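Local coordinates for protein R-imine reductase (Streptomyces kanamyceticus, PDB 3ZGY) that catalyses the R-selective reduction of an imine substrate in an NADPH-dependent reaction, at residues Gly28-Ala33 with Ala141-Ala146; Thr105-Thr110 with Ser164-Leu169. One frame throughout, in Å; residues are numbered along the deposited sequence.

Interaction 1: residues Gly28-Ala33 with Ala141-Ala146; sequences GLMGQA and AAIGTA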
ATOM      1  N   GLY D  28      19.013  -1.270 -22.367  1.00 40.87           N
ATOM      2  CA  GLY D  28      18.658  -2.302 -21.420  1.00 35.44           C
ATOM      3  C   GLY D  28      17.258  -2.675 -21.795  1.00 42.17           C
ATOM      4  O   GLY D  28      16.773  -2.328 -22.877  1.00 41.19           O
ATOM      5  N   LEU D  29      16.589  -3.397 -20.923  1.00 46.36           N
ATOM      6  CA  LEU D  29      15.294  -3.875 -21.312  1.00 59.73           C
ATOM      7  C   LEU D  29      14.450  -2.681 -21.682  1.00 57.85           C
ATOM      8  O   LEU D  29      13.828  -2.651 -22.772  1.00 66.86           O
ATOM      9  CB  LEU D  29      14.639  -4.684 -20.191  1.00 62.10           C
ATOM     10  CG  LEU D  29      15.383  -6.031 -19.960  1.00 61.35           C
ATOM     11  CD1 LEU D  29      14.822  -6.717 -18.707  1.00 59.65           C
ATOM     12  CD2 LEU D  29      15.410  -6.914 -21.224  1.00 50.21           C
ATOM     13  N   MET D  30      14.479  -1.710 -20.773  1.00 53.60           N
ATOM     14  CA  MET D  30      13.659  -0.483 -20.886  1.00 54.82           C
ATOM     15  C   MET D  30      14.048   0.403 -22.077  1.00 49.34           C
ATOM     16  O   MET D  30      13.210   0.812 -22.829  1.00 46.48           O
ATOM     17  CB  MET D  30      13.736   0.294 -19.603  1.00 46.94           C
ATOM     18  CG  MET D  30      12.757   1.399 -19.543  1.00 55.72           C
ATOM     19  SD  MET D  30      11.039   0.897 -19.587  1.00 58.87           S
ATOM     20  CE  MET D  30      10.869   0.253 -17.912  1.00 53.96           C
ATOM     21  N   GLY D  31      15.325   0.557 -22.327  1.00 55.05           N
ATOM     22  CA  GLY D  31      15.761   1.223 -23.528  1.00 52.68           C
ATOM     23  C   GLY D  31      15.159   0.618 -24.780  1.00 52.24           C
ATOM     24  O   GLY D  31      14.669   1.345 -25.654  1.00 50.82           O
ATOM     25  N   GLN D  32      15.234  -0.704 -24.899  1.00 49.75           N
ATOM     26  CA  GLN D  32      14.705  -1.390 -26.088  1.00 49.84           C
ATOM     27  C   GLN D  32      13.224  -1.125 -26.229  1.00 43.81           C
ATOM     28  O   GLN D  32      12.759  -0.779 -27.313  1.00 42.20           O
ATOM     29  CB  GLN D  32      15.012  -2.880 -26.058  1.00 54.97           C
ATOM     30  CG  GLN D  32      16.513  -3.165 -26.111  1.00 68.69           C
ATOM     31  CD  GLN D  32      16.807  -4.644 -26.100  1.00 71.51           C
ATOM     32  OE1 GLN D  32      16.230  -5.341 -25.295  1.00 75.84           O
ATOM     33  NE2 GLN D  32      17.684  -5.129 -26.988  1.00 79.21           N
ATOM     34  N   ALA D  33      12.497  -1.252 -25.134  1.00 35.50           N
ATOM     35  CA  ALA D  33      11.104  -0.964 -25.130  1.00 36.17           C
ATOM     36  C   ALA D  33      10.791   0.455 -25.575  1.00 42.97           C
ATOM     37  O   ALA D  33       9.879   0.669 -26.389  1.00 49.39           O
ATOM     38  CB  ALA D  33      10.517  -1.214 -23.743  1.00 36.86           C
ATOM     39  N   ALA D 141       7.496  -4.275 -20.767  1.00 60.32           N
ATOM     40  CA  ALA D 141       6.324  -4.786 -21.473  1.00 58.15           C
ATOM     41  C   ALA D 141       5.216  -3.723 -21.632  1.00 54.88           C
ATOM     42  O   ALA D 141       4.565  -3.670 -22.681  1.00 67.17           O
ATOM     43  CB  ALA D 141       5.798  -6.007 -20.766  1.00 55.83           C
ATOM     44  N   ALA D 142       5.003  -2.875 -20.623  1.00 49.96           N
ATOM     45  CA  ALA D 142       3.859  -1.925 -20.667  1.00 43.12           C
ATOM     46  C   ALA D 142       4.115  -0.717 -21.530  1.00 42.19           C
ATOM     47  O   ALA D 142       3.207   0.019 -21.840  1.00 46.78           O
ATOM     48  CB  ALA D 142       3.482  -1.473 -19.268  1.00 43.77           C
ATOM     49  N   ILE D 143       5.361  -0.478 -21.906  1.00 46.77           N
ATOM     50  CA  ILE D 143       5.681   0.700 -22.727  1.00 47.87           C
ATOM     51  C   ILE D 143       4.909   0.618 -24.022  1.00 44.06           C
ATOM     52  O   ILE D 143       4.836  -0.415 -24.640  1.00 44.07           O
ATOM     53  CB  ILE D 143       7.186   0.806 -23.039  1.00 48.65           C
ATOM     54  CG1 ILE D 143       8.009   0.938 -21.759  1.00 47.52           C
ATOM     55  CG2 ILE D 143       7.470   1.967 -23.971  1.00 56.00           C
ATOM     56  CD1 ILE D 143       7.589   2.075 -20.858  1.00 47.49           C
ATOM     57  N   GLY D 144       4.335   1.736 -24.430  1.00 54.04           N
ATOM     58  CA  GLY D 144       3.553   1.802 -25.658  1.00 47.83           C
ATOM     59  C   GLY D 144       2.143   1.318 -25.473  1.00 50.48           C
ATOM     60  O   GLY D 144       1.473   1.100 -26.449  1.00 50.05           O
ATOM     61  N   THR D 145       1.695   1.114 -24.235  1.00 52.58           N
ATOM     62  CA  THR D 145       0.327   0.669 -23.992  1.00 55.21           C
ATOM     63  C   THR D 145      -0.380   1.547 -22.966  1.00 61.73           C
ATOM     64  O   THR D 145       0.242   2.425 -22.333  1.00 69.68           O
ATOM     65  CB  THR D 145       0.293  -0.787 -23.508  1.00 49.97           C
ATOM     66  OG1 THR D 145       0.465  -0.833 -22.073  1.00 55.09           O
ATOM     67  CG2 THR D 145       1.348  -1.622 -24.213  1.00 52.57           C
ATOM     68  N   ALA D 146      -1.667   1.289 -22.749  1.00 59.52           N
ATOM     69  CA  ALA D 146      -2.384   2.078 -21.753  1.00 66.97           C
ATOM     70  C   ALA D 146      -1.897   1.781 -20.321  1.00 69.61           C
ATOM     71  O   ALA D 146      -2.163   2.553 -19.409  1.00 75.12           O
ATOM     72  CB  ALA D 146      -3.868   1.851 -21.875  1.00 69.22           C
TER
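Ile143 reaches out of its loop and lays its branched side chain over one flank of the helix that starts at Leu29, its CG1 branch lying between Met30 SD and Ala33 CB and its CG2 resting on the Ala33 carbonyl. CG1 is the shared atom: it lies 3.7 Å from Met30 SD and 3.9 Å from Ala33 CB, while CD1 also lies against the sulfur, a little farther off. The second branch goes to the backbone, where Ile143 CG2 sits 3.7 Å from Ala33 O. With CG1 anti to the carbonyl carbon (chi1 -61°), CG2 stands anti to the backbone N, which puts CG1 between sulfur and methyl and CG2 over the peptide oxygen. Met30 has to bend to take part: its CB does not head for the loop, but turns at chi2 and chi3 bring SD across the isoleucine, and the two side chains meet at about a right angle. The helix side of the contact is the start of a Rossmann-type nucleotide-binding fold, where the glycine-rich turn after the first strand runs into helix 29-40; the loop lies between strands 130-136 and 150-153. Gly28 is the N-cap, and Gly28, Leu29 and Met30 belong to the NADP(+) site, although no cofactor is bound to this chain. Ile136 of strand 130-136 touches both Met30 and Ile143. With an alanine in place of Ile143, a gap would probably open at the Met30 sulfur and the Ala33 carbonyl, the Ala33 methyl keeping only its contact with CB. Ile143 is itself the second residue of a type II beta turn from Ala142 to Thr145, with Gly144 third at positive phi. Ala142 O accepts from Thr145 N and Thr145 OG1, both arriving on the same face of the carbonyl plane.

Interaction 2: residues Thr105-Thr110 with Ser164-Leu169; sequences TLVNLT and SALGGL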
ATOM      1  N   THR D 105      16.356  18.795 -27.332  1.00 43.81           N
ATOM      2  CA  THR D 105      15.633  18.531 -26.106  1.00 38.46           C
ATOM      3  C   THR D 105      16.042  17.173 -25.649  1.00 35.76           C
ATOM      4  O   THR D 105      16.025  16.200 -26.426  1.00 39.61           O
ATOM      5  CB  THR D 105      14.153  18.499 -26.327  1.00 45.77           C
ATOM      6  OG1 THR D 105      13.721  19.778 -26.688  1.00 46.68           O
ATOM      7  CG2 THR D 105      13.420  18.090 -25.043  1.00 46.17           C
ATOM      8  N   LEU D 106      16.501  17.128 -24.422  1.00 33.31           N
ATOM      9  CA  LEU D 106      17.021  15.917 -23.807  1.00 36.33           C
ATOM     10  C   LEU D 106      16.020  15.463 -22.782  1.00 35.29           C
ATOM     11  O   LEU D 106      15.622  16.234 -21.916  1.00 37.44           O
ATOM     12  CB  LEU D 106      18.357  16.202 -23.143  1.00 38.00           C
ATOM     13  CG  LEU D 106      19.044  15.081 -22.399  1.00 44.14           C
ATOM     14  CD1 LEU D 106      19.418  13.984 -23.364  1.00 47.67           C
ATOM     15  CD2 LEU D 106      20.315  15.602 -21.742  1.00 48.65           C
ATOM     16  N   VAL D 107      15.548  14.237 -22.925  1.00 37.05           N
ATOM     17  CA  VAL D 107      14.568  13.651 -21.976  1.00 39.48           C
ATOM     18  C   VAL D 107      15.212  12.471 -21.242  1.00 39.09           C
ATOM     19  O   VAL D 107      15.634  11.490 -21.860  1.00 39.19           O
ATOM     20  CB  VAL D 107      13.338  13.161 -22.715  1.00 39.24           C
ATOM     21  CG1 VAL D 107      12.400  12.507 -21.744  1.00 43.40           C
ATOM     22  CG2 VAL D 107      12.653  14.307 -23.406  1.00 42.24           C
ATOM     23  N   ASN D 108      15.346  12.594 -19.947  1.00 37.05           N
ATOM     24  CA  ASN D 108      16.141  11.633 -19.201  1.00 36.54           C
ATOM     25  C   ASN D 108      15.267  10.810 -18.304  1.00 34.60           C
ATOM     26  O   ASN D 108      14.826  11.256 -17.250  1.00 35.58           O
ATOM     27  CB  ASN D 108      17.176  12.346 -18.386  1.00 36.52           C
ATOM     28  CG  ASN D 108      18.089  11.405 -17.635  1.00 44.36           C
ATOM     29  OD1 ASN D 108      18.106  10.183 -17.840  1.00 45.62           O
ATOM     30  ND2 ASN D 108      18.861  11.977 -16.733  1.00 45.86           N
ATOM     31  N   LEU D 109      14.960   9.609 -18.767  1.00 34.62           N
ATOM     32  CA  LEU D 109      14.001   8.754 -18.086  1.00 35.63           C
ATOM     33  C   LEU D 109      14.683   7.758 -17.130  1.00 43.19           C
ATOM     34  O   LEU D 109      14.012   6.886 -16.567  1.00 44.44           O
ATOM     35  CB  LEU D 109      13.156   8.024 -19.127  1.00 34.53           C
ATOM     36  CG  LEU D 109      12.342   8.911 -20.063  1.00 36.73           C
ATOM     37  CD1 LEU D 109      11.574   8.052 -21.016  1.00 40.78           C
ATOM     38  CD2 LEU D 109      11.400   9.807 -19.295  1.00 37.76           C
ATOM     39  N   THR D 110      16.001   7.904 -16.947  1.00 43.43           N
ATOM     40  CA  THR D 110      16.734   7.223 -15.901  1.00 40.40           C
ATOM     41  C   THR D 110      16.194   7.558 -14.538  1.00 39.55           C
ATOM     42  O   THR D 110      15.827   8.694 -14.253  1.00 47.80           O
ATOM     43  CB  THR D 110      18.210   7.627 -15.933  1.00 42.66           C
ATOM     44  OG1 THR D 110      18.695   7.474 -17.261  1.00 42.75           O
ATOM     45  CG2 THR D 110      19.032   6.775 -15.043  1.00 45.73           C
ATOM     46  N   SER D 164       3.435  15.056 -28.662  1.00 48.17           N
ATOM     47  CA  SER D 164       2.926  13.950 -29.462  1.00 48.64           C
ATOM     48  C   SER D 164       3.911  12.822 -29.466  1.00 45.40           C
ATOM     49  O   SER D 164       3.553  11.694 -29.172  1.00 43.30           O
ATOM     50  CB  SER D 164       2.662  14.365 -30.908  1.00 50.31           C
ATOM     51  OG  SER D 164       1.574  15.261 -30.933  1.00 63.47           O
ATOM     52  N   ALA D 165       5.146  13.125 -29.822  1.00 44.27           N
ATOM     53  CA  ALA D 165       6.181  12.087 -29.850  1.00 40.96           C
ATOM     54  C   ALA D 165       6.226  11.275 -28.537  1.00 44.56           C
ATOM     55  O   ALA D 165       6.166  10.039 -28.548  1.00 50.08           O
ATOM     56  CB  ALA D 165       7.519  12.703 -30.114  1.00 38.24           C
ATOM     57  N   LEU D 166       6.241  11.982 -27.420  1.00 43.08           N
ATOM     58  CA  LEU D 166       6.347  11.346 -26.136  1.00 41.30           C
ATOM     59  C   LEU D 166       5.103  10.566 -25.771  1.00 42.95           C
ATOM     60  O   LEU D 166       5.169   9.635 -24.991  1.00 51.52           O
ATOM     61  CB  LEU D 166       6.690  12.357 -25.050  1.00 40.00           C
ATOM     62  CG  LEU D 166       8.091  12.964 -25.176  1.00 40.41           C
ATOM     63  CD1 LEU D 166       8.302  14.188 -24.276  1.00 36.87           C
ATOM     64  CD2 LEU D 166       9.160  11.919 -24.925  1.00 41.01           C
ATOM     65  N   GLY D 167       3.951  10.979 -26.272  1.00 47.33           N
ATOM     66  CA  GLY D 167       2.696  10.260 -26.003  1.00 47.40           C
ATOM     67  C   GLY D 167       2.714   8.866 -26.615  1.00 48.32           C
ATOM     68  O   GLY D 167       2.011   7.979 -26.143  1.00 44.46           O
ATOM     69  N   GLY D 168       3.554   8.678 -27.634  1.00 48.55           N
ATOM     70  CA  GLY D 168       3.861   7.366 -28.171  1.00 48.64           C
ATOM     71  C   GLY D 168       4.279   6.278 -27.167  1.00 52.55           C
ATOM     72  O   GLY D 168       4.189   5.114 -27.478  1.00 64.44           O
ATOM     73  N   LEU D 169       4.721   6.662 -25.973  1.00 45.12           N
ATOM     74  CA  LEU D 169       5.083   5.744 -24.946  1.00 41.21           C
ATOM     75  C   LEU D 169       3.894   5.231 -24.159  1.00 45.16           C
ATOM     76  O   LEU D 169       4.043   4.327 -23.308  1.00 48.86           O
ATOM     77  CB  LEU D 169       6.054   6.411 -23.978  1.00 40.84           C
ATOM     78  CG  LEU D 169       7.314   6.980 -24.625  1.00 45.33           C
ATOM     79  CD1 LEU D 169       8.133   7.722 -23.584  1.00 44.27           C
ATOM     80  CD2 LEU D 169       8.173   5.881 -25.252  1.00 47.11           C
TER
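Val107 and Leu166 meet methyl to methyl where a central parallel strand of the Rossmann-type sheet, 105-108, faces the short helix 163-167. The approach is light, 4.4 Å from Val107 CG2 to Leu166 CD1, and further along Leu109 CD1 comes to 4.3 Å from Leu169 CD1. Both pairs touch through branch ends alone, and all four residues are buried. Other apolar side chains surround this buried part: Leu34 of helix 29-40 touches both Leu109 and Leu169, and Val107 lies against Leu78 and Leu132 of the neighbouring strands. The looser, solvent-facing side is the helix's outer one, where Ser164 is exposed and Gly167 and Gly168 are partly exposed. Leu169 has CG anti to the carbonyl carbon (chi1 -56°) and an extended chi2, which carries CD1 toward Leu109. Alternate residues of the strand face the other way, and there Asn108 closes an Asx turn as the strand ends. Its OD1 accepts twice from Thr110: the backbone N, 3.2 Å away, comes from above the carbonyl plane, whereas Thr110 OG1 lies in that plane, 2.8 Å from Asn108 OD1.

Interactions 1 and 2 lie with centres 12 Å apart in the nucleotide-binding domain, on the same side of the chain's centre. Their segments alternate along the chain: 28-33, 105-110, 141-146, then 164-169. They also touch directly, through a probable hydrogen bond from Gly144 N to Leu169 O at 2.8 Å and packing of Ile143 CG2 on Leu169 CD2. Helix 29-40 serves both, lending Met30 and Ala33 to interaction 1 and Leu34 to the surroundings of interaction 2. The helix of the NADP(+) site thus touches both contacts, which adjoin where the loop 141-146 meets the end of segment 164-169, chain parts that come before and after strand 150-153.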